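Local coordinates for protein alpha-1,2-Mannosidase (Trichoderma reesei, PDB 1HCU) that probably trims alpha-1,2-linked mannose residues from high-mannose N-glycans on glycoproteins, as a calcium-dependent hydrolase of glycosyl hydrolase family 47, at residues A[152-157]-A[176-181]; A[212-217]-A[234-239]; A[222-227]-A[241-246]. One frame throughout, in Å; residues are numbered along the deposited sequence.

Contact 1 of 3, residues A[152-157]-A[176-181]; sequences SGVPDP and AEIGSL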
loop_
_atom_site.group_PDB
_atom_site.type_symbol
_atom_site.label_atom_id
_atom_site.label_comp_id
_atom_site.label_asym_id
_atom_site.label_seq_id
_atom_site.Cartn_x
_atom_site.Cartn_y
_atom_site.Cartn_z
ATOM N N SER A 152 -1.445 -26.487 8.017
ATOM C CA SER A 152 -0.717 -26.316 6.753
ATOM C C SER A 152 0.449 -25.332 6.837
ATOM O O SER A 152 1.423 -25.438 6.093
ATOM C CB SER A 152 -1.659 -25.813 5.656
ATOM O OG SER A 152 -2.081 -24.489 5.933
ATOM N N GLY A 153 0.334 -24.365 7.733
ATOM C CA GLY A 153 1.367 -23.364 7.847
ATOM C C GLY A 153 0.834 -22.063 7.273
ATOM O O GLY A 153 1.459 -21.013 7.427
ATOM N N VAL A 154 -0.314 -22.126 6.597
ATOM C CA VAL A 154 -0.932 -20.927 6.038
ATOM C C VAL A 154 -1.367 -20.135 7.260
ATOM O O VAL A 154 -2.125 -20.637 8.102
ATOM C CB VAL A 154 -2.186 -21.245 5.168
ATOM C CG1 VAL A 154 -2.876 -19.948 4.734
ATOM C CG2 VAL A 154 -1.788 -22.056 3.950
ATOM N N PRO A 155 -0.901 -18.887 7.378
ATOM C CA PRO A 155 -1.248 -18.038 8.522
ATOM C C PRO A 155 -2.738 -17.804 8.745
ATOM O O PRO A 155 -3.515 -17.690 7.797
ATOM C CB PRO A 155 -0.508 -16.737 8.219
ATOM C CG PRO A 155 -0.563 -16.691 6.723
ATOM C CD PRO A 155 -0.188 -18.107 6.354
ATOM N N ASP A 156 -3.119 -17.747 10.015
ATOM C CA ASP A 156 -4.486 -17.469 10.427
ATOM C C ASP A 156 -4.468 -15.939 10.386
ATOM O O ASP A 156 -3.531 -15.328 10.883
ATOM C CB ASP A 156 -4.684 -17.968 11.860
ATOM C CG ASP A 156 -6.091 -17.755 12.377
ATOM O OD1 ASP A 156 -6.651 -18.726 12.932
ATOM O OD2 ASP A 156 -6.630 -16.630 12.251
ATOM N N PRO A 157 -5.489 -15.307 9.783
ATOM C CA PRO A 157 -5.589 -13.845 9.665
ATOM C C PRO A 157 -5.706 -13.046 10.968
ATOM O O PRO A 157 -5.338 -11.869 11.019
ATOM C CB PRO A 157 -6.817 -13.661 8.779
ATOM C CG PRO A 157 -7.697 -14.797 9.198
ATOM C CD PRO A 157 -6.711 -15.960 9.273
ATOM N N ALA A 176 -4.057 -11.902 -0.393
ATOM C CA ALA A 176 -3.386 -10.651 -0.064
ATOM C C ALA A 176 -2.810 -10.705 1.354
ATOM O O ALA A 176 -1.644 -10.383 1.559
ATOM C CB ALA A 176 -4.342 -9.469 -0.202
ATOM N N GLU A 177 -3.610 -11.126 2.329
ATOM C CA GLU A 177 -3.140 -11.170 3.715
ATOM C C GLU A 177 -2.103 -12.261 3.983
ATOM O O GLU A 177 -1.265 -12.128 4.872
ATOM C CB GLU A 177 -4.339 -11.301 4.665
ATOM C CG GLU A 177 -5.374 -10.199 4.419
ATOM C CD GLU A 177 -6.382 -10.031 5.540
ATOM O OE1 GLU A 177 -7.513 -9.593 5.249
ATOM O OE2 GLU A 177 -6.045 -10.319 6.710
ATOM N N ILE A 178 -2.157 -13.332 3.200
ATOM C CA ILE A 178 -1.206 -14.421 3.328
ATOM C C ILE A 178 0.098 -14.044 2.630
ATOM O O ILE A 178 1.186 -14.294 3.144
ATOM C CB ILE A 178 -1.722 -15.698 2.644
ATOM C CG1 ILE A 178 -2.955 -16.233 3.373
ATOM C CG2 ILE A 178 -0.609 -16.736 2.591
ATOM C CD1 ILE A 178 -3.622 -17.394 2.660
ATOM N N GLY A 179 -0.030 -13.434 1.452
ATOM C CA GLY A 179 1.131 -13.060 0.664
ATOM C C GLY A 179 1.744 -11.691 0.881
ATOM O O GLY A 179 2.553 -11.245 0.069
ATOM N N SER A 180 1.378 -11.019 1.966
ATOM C CA SER A 180 1.932 -9.705 2.246
ATOM C C SER A 180 2.705 -9.705 3.556
ATOM O O SER A 180 2.786 -8.681 4.230
ATOM C CB SER A 180 0.822 -8.656 2.305
ATOM O OG SER A 180 0.222 -8.471 1.036
ATOM N N LEU A 181 3.289 -10.853 3.898
ATOM C CA LEU A 181 4.054 -11.001 5.134
ATOM C C LEU A 181 5.519 -11.335 4.881
ATOM O O LEU A 181 6.388 -11.043 5.716
ATOM C CB LEU A 181 3.443 -12.118 5.977
ATOM C CG LEU A 181 1.936 -12.016 6.187
ATOM C CD1 LEU A 181 1.431 -13.250 6.934
ATOM C CD2 LEU A 181 1.618 -10.747 6.946
HETATM O O HOH W 1 -4.230 -10.897 8.380
HETATM O O HOH W 2 -7.762 -9.820 9.671
#

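Contact 2 of 3, residues A[212-217]-A[234-239]; sequences KGSPEA and QDSSGS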
loop_
_atom_site.group_PDB
_atom_site.type_symbol
_atom_site.label_atom_id
_atom_site.label_comp_id
_atom_site.label_asym_id
_atom_site.label_seq_id
_atom_site.Cartn_x
_atom_site.Cartn_y
_atom_site.Cartn_z
ATOM N N LYS A 212 -2.959 -25.263 -5.763
ATOM C CA LYS A 212 -3.620 -26.555 -5.874
ATOM C C LYS A 212 -5.056 -26.379 -5.405
ATOM O O LYS A 212 -5.321 -25.653 -4.441
ATOM C CB LYS A 212 -2.891 -27.605 -5.034
ATOM C CG LYS A 212 -1.442 -27.815 -5.461
ATOM C CD LYS A 212 -0.794 -28.959 -4.704
ATOM C CE LYS A 212 0.664 -29.125 -5.104
ATOM N NZ LYS A 212 0.799 -29.335 -6.571
ATOM N N GLY A 213 -5.977 -27.033 -6.106
ATOM C CA GLY A 213 -7.391 -26.935 -5.792
ATOM C C GLY A 213 -8.109 -26.369 -7.006
ATOM O O GLY A 213 -8.065 -26.953 -8.088
ATOM N N SER A 214 -8.762 -25.226 -6.848
ATOM C CA SER A 214 -9.462 -24.609 -7.968
ATOM C C SER A 214 -8.464 -24.247 -9.066
ATOM O O SER A 214 -7.358 -23.784 -8.781
ATOM C CB SER A 214 -10.193 -23.352 -7.503
ATOM O OG SER A 214 -11.112 -23.666 -6.471
ATOM N N PRO A 215 -8.834 -24.466 -10.342
ATOM C CA PRO A 215 -7.943 -24.147 -11.466
ATOM C C PRO A 215 -7.719 -22.643 -11.570
ATOM O O PRO A 215 -8.584 -21.852 -11.185
ATOM C CB PRO A 215 -8.698 -24.698 -12.669
ATOM C CG PRO A 215 -10.125 -24.467 -12.281
ATOM C CD PRO A 215 -10.150 -24.920 -10.827
ATOM N N GLU A 216 -6.557 -22.242 -12.071
ATOM C CA GLU A 216 -6.260 -20.821 -12.211
ATOM C C GLU A 216 -7.125 -20.249 -13.321
ATOM O O GLU A 216 -7.286 -20.878 -14.359
ATOM C CB GLU A 216 -4.789 -20.621 -12.559
ATOM C CG GLU A 216 -3.854 -21.280 -11.576
ATOM C CD GLU A 216 -2.418 -21.243 -12.032
ATOM O OE1 GLU A 216 -1.772 -20.184 -11.918
ATOM O OE2 GLU A 216 -1.940 -22.285 -12.518
ATOM N N ALA A 217 -7.687 -19.066 -13.104
ATOM C CA ALA A 217 -8.522 -18.448 -14.128
ATOM C C ALA A 217 -7.661 -18.355 -15.372
ATOM O O ALA A 217 -8.105 -18.645 -16.483
ATOM C CB ALA A 217 -8.957 -17.070 -13.690
ATOM N N GLN A 234 -10.057 -22.696 -3.107
ATOM C CA GLN A 234 -11.453 -23.101 -3.223
ATOM C C GLN A 234 -12.243 -22.256 -4.223
ATOM O O GLN A 234 -13.461 -22.422 -4.358
ATOM C CB GLN A 234 -12.115 -22.993 -1.863
ATOM C CG GLN A 234 -11.816 -21.678 -1.201
ATOM C CD GLN A 234 -12.791 -21.370 -0.112
ATOM O OE1 GLN A 234 -12.963 -22.156 0.825
ATOM N NE2 GLN A 234 -13.453 -20.221 -0.223
ATOM N N ASP A 235 -11.554 -21.344 -4.906
ATOM C CA ASP A 235 -12.201 -20.480 -5.889
ATOM C C ASP A 235 -11.212 -20.045 -6.973
ATOM O O ASP A 235 -9.999 -20.211 -6.824
ATOM C CB ASP A 235 -12.780 -19.248 -5.194
ATOM C CG ASP A 235 -11.703 -18.360 -4.595
ATOM O OD1 ASP A 235 -11.014 -17.660 -5.365
ATOM O OD2 ASP A 235 -11.540 -18.376 -3.354
ATOM N N SER A 236 -11.741 -19.491 -8.059
ATOM C CA SER A 236 -10.915 -19.024 -9.158
ATOM C C SER A 236 -11.189 -17.547 -9.443
ATOM O O SER A 236 -11.147 -17.113 -10.594
ATOM C CB SER A 236 -11.197 -19.855 -10.413
ATOM O OG SER A 236 -10.966 -21.233 -10.169
ATOM N N SER A 237 -11.469 -16.776 -8.395
ATOM C CA SER A 237 -11.747 -15.356 -8.561
ATOM C C SER A 237 -10.613 -14.502 -8.001
ATOM O O SER A 237 -9.837 -14.956 -7.164
ATOM C CB SER A 237 -13.054 -14.982 -7.858
ATOM O OG SER A 237 -12.895 -15.019 -6.453
ATOM N N GLY A 238 -10.523 -13.259 -8.460
ATOM C CA GLY A 238 -9.474 -12.387 -7.975
ATOM C C GLY A 238 -9.504 -11.044 -8.669
ATOM O O GLY A 238 -10.438 -10.760 -9.424
ATOM N N SER A 239 -8.477 -10.233 -8.426
ATOM C CA SER A 239 -8.370 -8.901 -9.012
ATOM C C SER A 239 -7.085 -8.259 -8.528
ATOM O O SER A 239 -6.283 -8.896 -7.851
ATOM C CB SER A 239 -9.521 -8.028 -8.539
ATOM O OG SER A 239 -9.355 -7.717 -7.162
HETATM O O HOH W 3 -7.849 -20.855 -8.604
#

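Contact 3 of 3, residues A[222-227]-A[241-246]; sequences IGTFVS and SGLMDS. With NAG (2-acetamido-2-deoxy-beta-D-glucopyranose), chain E.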
loop_
_atom_site.group_PDB
_atom_site.type_symbol
_atom_site.label_atom_id
_atom_site.label_comp_id
_atom_site.label_asym_id
_atom_site.label_seq_id
_atom_site.Cartn_x
_atom_site.Cartn_y
_atom_site.Cartn_z
ATOM N N ILE A 222 -4.348 -16.575 -9.683
ATOM C CA ILE A 222 -4.862 -17.489 -8.669
ATOM C C ILE A 222 -6.167 -17.069 -8.012
ATOM O O ILE A 222 -6.688 -15.981 -8.262
ATOM C CB ILE A 222 -3.795 -17.697 -7.554
ATOM C CG1 ILE A 222 -3.490 -16.369 -6.839
ATOM C CG2 ILE A 222 -2.507 -18.231 -8.179
ATOM C CD1 ILE A 222 -2.582 -16.502 -5.607
ATOM N N GLY A 223 -6.687 -17.950 -7.161
ATOM C CA GLY A 223 -7.927 -17.682 -6.447
ATOM C C GLY A 223 -7.685 -16.725 -5.291
ATOM O O GLY A 223 -6.548 -16.331 -5.041
ATOM N N THR A 224 -8.747 -16.373 -4.572
ATOM C CA THR A 224 -8.669 -15.428 -3.468
ATOM C C THR A 224 -8.526 -16.029 -2.066
ATOM O O THR A 224 -7.770 -15.516 -1.242
ATOM C CB THR A 224 -9.910 -14.497 -3.473
ATOM O OG1 THR A 224 -9.997 -13.815 -4.728
ATOM C CG2 THR A 224 -9.823 -13.465 -2.357
ATOM N N PHE A 225 -9.252 -17.107 -1.791
ATOM C CA PHE A 225 -9.205 -17.725 -0.467
ATOM C C PHE A 225 -8.509 -19.077 -0.410
ATOM O O PHE A 225 -8.743 -19.952 -1.246
ATOM C CB PHE A 225 -10.620 -17.837 0.092
ATOM C CG PHE A 225 -11.388 -16.542 0.034
ATOM C CD1 PHE A 225 -12.379 -16.346 -0.928
ATOM C CD2 PHE A 225 -11.112 -15.515 0.934
ATOM C CE1 PHE A 225 -13.086 -15.149 -0.991
ATOM C CE2 PHE A 225 -11.811 -14.311 0.879
ATOM C CZ PHE A 225 -12.801 -14.129 -0.085
ATOM N N VAL A 226 -7.645 -19.220 0.593
ATOM C CA VAL A 226 -6.863 -20.433 0.804
ATOM C C VAL A 226 -7.155 -21.065 2.167
ATOM O O VAL A 226 -7.200 -20.384 3.191
ATOM C CB VAL A 226 -5.346 -20.138 0.699
ATOM C CG1 VAL A 226 -4.545 -21.407 0.964
ATOM C CG2 VAL A 226 -5.020 -19.598 -0.665
ATOM N N SER A 227 -7.359 -22.377 2.151
ATOM C CA SER A 227 -7.657 -23.161 3.345
ATOM C C SER A 227 -6.469 -23.176 4.308
ATOM O O SER A 227 -5.330 -23.404 3.891
ATOM C CB SER A 227 -7.996 -24.594 2.919
ATOM O OG SER A 227 -8.025 -25.468 4.030
ATOM N N SER A 241 -7.223 -5.587 -6.605
ATOM C CA SER A 241 -7.674 -4.724 -5.519
ATOM C C SER A 241 -7.812 -5.494 -4.201
ATOM O O SER A 241 -7.046 -6.417 -3.933
ATOM C CB SER A 241 -9.002 -4.035 -5.883
ATOM O OG SER A 241 -10.045 -4.974 -6.027
ATOM N N GLY A 242 -8.775 -5.098 -3.376
ATOM C CA GLY A 242 -8.971 -5.745 -2.089
ATOM C C GLY A 242 -8.904 -7.262 -2.086
ATOM O O GLY A 242 -9.427 -7.918 -2.986
ATOM N N LEU A 243 -8.245 -7.810 -1.067
ATOM C CA LEU A 243 -8.106 -9.255 -0.900
ATOM C C LEU A 243 -7.063 -9.961 -1.762
ATOM O O LEU A 243 -6.809 -11.150 -1.552
ATOM C CB LEU A 243 -9.454 -9.945 -1.127
ATOM C CG LEU A 243 -10.620 -9.505 -0.250
ATOM C CD1 LEU A 243 -11.857 -10.251 -0.715
ATOM C CD2 LEU A 243 -10.321 -9.778 1.228
ATOM N N MET A 244 -6.457 -9.258 -2.719
ATOM C CA MET A 244 -5.458 -9.889 -3.583
ATOM C C MET A 244 -4.300 -8.980 -3.986
ATOM O O MET A 244 -3.159 -9.437 -4.095
ATOM C CB MET A 244 -6.143 -10.443 -4.848
ATOM C CG MET A 244 -5.214 -11.149 -5.840
ATOM S SD MET A 244 -6.144 -12.017 -7.167
ATOM C CE MET A 244 -6.706 -13.498 -6.278
ATOM N N ASP A 245 -4.588 -7.697 -4.190
ATOM C CA ASP A 245 -3.579 -6.725 -4.619
ATOM C C ASP A 245 -2.137 -6.898 -4.137
ATOM O O ASP A 245 -1.239 -7.173 -4.935
ATOM C CB ASP A 245 -4.029 -5.300 -4.273
ATOM C CG ASP A 245 -4.528 -5.167 -2.831
ATOM O OD1 ASP A 245 -4.171 -6.004 -1.963
ATOM O OD2 ASP A 245 -5.281 -4.205 -2.574
ATOM N N SER A 246 -1.903 -6.728 -2.840
ATOM C CA SER A 246 -0.539 -6.809 -2.329
ATOM C C SER A 246 0.197 -8.138 -2.528
ATOM O O SER A 246 1.415 -8.186 -2.381
ATOM C CB SER A 246 -0.491 -6.358 -0.853
ATOM O OG SER A 246 -1.486 -6.974 -0.051
HETATM C C1 NAG E . -9.034 -28.833 2.539
HETATM C C2 NAG E . -9.859 -30.006 1.992
HETATM C C3 NAG E . -11.267 -29.515 1.628
HETATM C C4 NAG E . -11.915 -28.754 2.790
HETATM C C5 NAG E . -10.967 -27.655 3.287
HETATM C C6 NAG E . -11.501 -26.932 4.503
HETATM C C7 NAG E . -8.684 -31.740 0.790
HETATM C C8 NAG E . -9.066 -32.648 -0.368
HETATM N N2 NAG E . -9.208 -30.519 0.800
HETATM O O3 NAG E . -12.080 -30.625 1.267
HETATM O O4 NAG E . -13.136 -28.163 2.358
HETATM O O5 NAG E . -9.698 -28.228 3.655
HETATM O O6 NAG E . -10.963 -25.622 4.600
HETATM O O7 NAG E . -7.923 -32.148 1.667
#

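Contact 1 of 3, residues A[152-157]-A[176-181]
Val154 and Ile178 make the tight end of this contact, where a loop following helix 127-144 packs on the short helix 175-178 and the residues just after it. With CG1 of Val154 anti to its backbone N (chi1 174°), that methyl comes within 3.4 Å of Ile178 CD1. The neighbouring Pro155 crosses Ile178 at about a right angle, its CD lying 4.0 Å from Ile178 CG2. The next ring atom, Pro155 CG, lies 4.0 Å from Leu181 CD1, the two side chains sliding past each other in opposite directions. Phe148 covers both Pro155 and Leu181. An alanine in place of Ile178 would probably open a gap beneath Val154 CG1 and the Pro155 ring, which would lose CD1, CG1 and CG2 as packing partners.

The other end is looser and wet. Glu177 OE2 stands 4.0 Å from Pro157 CB, and a water donates to both Pro157 O and Glu177 OE2. Glu177 also lies about 6 Å, side chain to side chain, from Glu100, the predicted proton donor. The chemistry thus divides: between the two segments the direct contacts of the tight end are apolar, while the carboxylate is joined to Pro157 O through a water.

Contact 2 of 3, residues A[212-217]-A[234-239]
The flat carbonyl group of Pro215 receives Ser236 OG in its own plane, 2.7 Å from Pro215 O and with a C=O...donor angle of 154°. The same hydroxyl sits beside the Pro215 ring, 3.8 Å from Pro215 CD. A second flat group, the Asp235 carboxylate, organises its own segment: OD1 accepts Ser237 N through its anti lone pair, forming an Asx turn just ahead of strand 237-238. That carboxylate also takes the backbone N of Thr224 on OD1 and of Phe225 on OD2, so it is also held by the preceding chain at the start of strand 225-227.

The touching parts, 214-217 and 234-236, run nearly parallel, 11° apart, on the surface of the protein. Ser236 OG lies beside its backbone N and anti to its carbonyl carbon (chi1 -58°), which turns it to the loop. There it also meets Ser214 CB at 3.5 Å. A water 2.9 Å from both Pro215 O and Asp235 O probably links the two backbones, though it cannot donate to every oxygen near it. Outside the pair, Ser214 and Lys212 bond through their backbones to Phe233, while Gly238 pairs with Tyr296 of strand 292-297. At the buried end, Ala217 packs on Tyr296, and Ala217 CB rests 3.8 Å from Ser236 O.

Contact 3 of 3, residues A[222-227]-A[241-246]
Met244 puts its terminal methyl against the backbone of Ile222 and Gly223, where the turn leading into helix 245-257 of the (alpha/alpha)7 barrel, the fold of this family, meets the chain entering strand 225-227. CE lies 3.1 Å from Gly223 O and 3.2 Å from Ile222 O, close for a methyl facing a pair of carbonyl oxygens. CG is anti to the backbone N, and a bend at chi3 (-77°) carries CE to that spot, also 4.3 Å from Ile222 CG1.

Beside it, Thr224 CG2 serves two neighbours. It touches Leu243 CB at 3.7 Å, and it sits over the centre of one face of the adjacent Phe225 ring, 3.7 Å above the plane. Leu243 CD1 approaches Phe225 CZ obliquely at 4.0 Å, so leucine, threonine and phenylalanine form a continuous apolar patch.

One shell out, Thr224 is held at its polar end, where OG1 pairs with Ser237 O. The opposing turn is set by Ser241 O, which accepts both Met244 N and Asp245 N, and by the backbone bond between Leu243 and Ala176. This turn delivers Asp245, a predicted active-site residue, whose OD1 accepts the following Ser246 N. At the other extreme, strand 225-227 ends beside the N-acetylglucosamine whose neighbours include the glycosylated Asn230. There Ser227 OG and the sugar's O6 share a hydrogen bond of 3.0 Å.

In the fold
From the N terminus, contact 1 closes first, returning the chain after a loop that carries strands 158-160, 166-167 and 172-174. Contact 2 then opens after helix 196-209, and contact 3 opens inside it: their segments alternate, so the two loops cross, the first enclosing strand 225-227 and the second strand 237-238. Contact 1 stands in series with both. It is joined to contact 3 by Ser180 OG to Ser246 OG and by a backbone bond, and strand 172-174 pairs antiparallel with 225-227. Together they tie the start of helix 245-257 to helix 175-178 and, through strand 237-238, to strand 292-297.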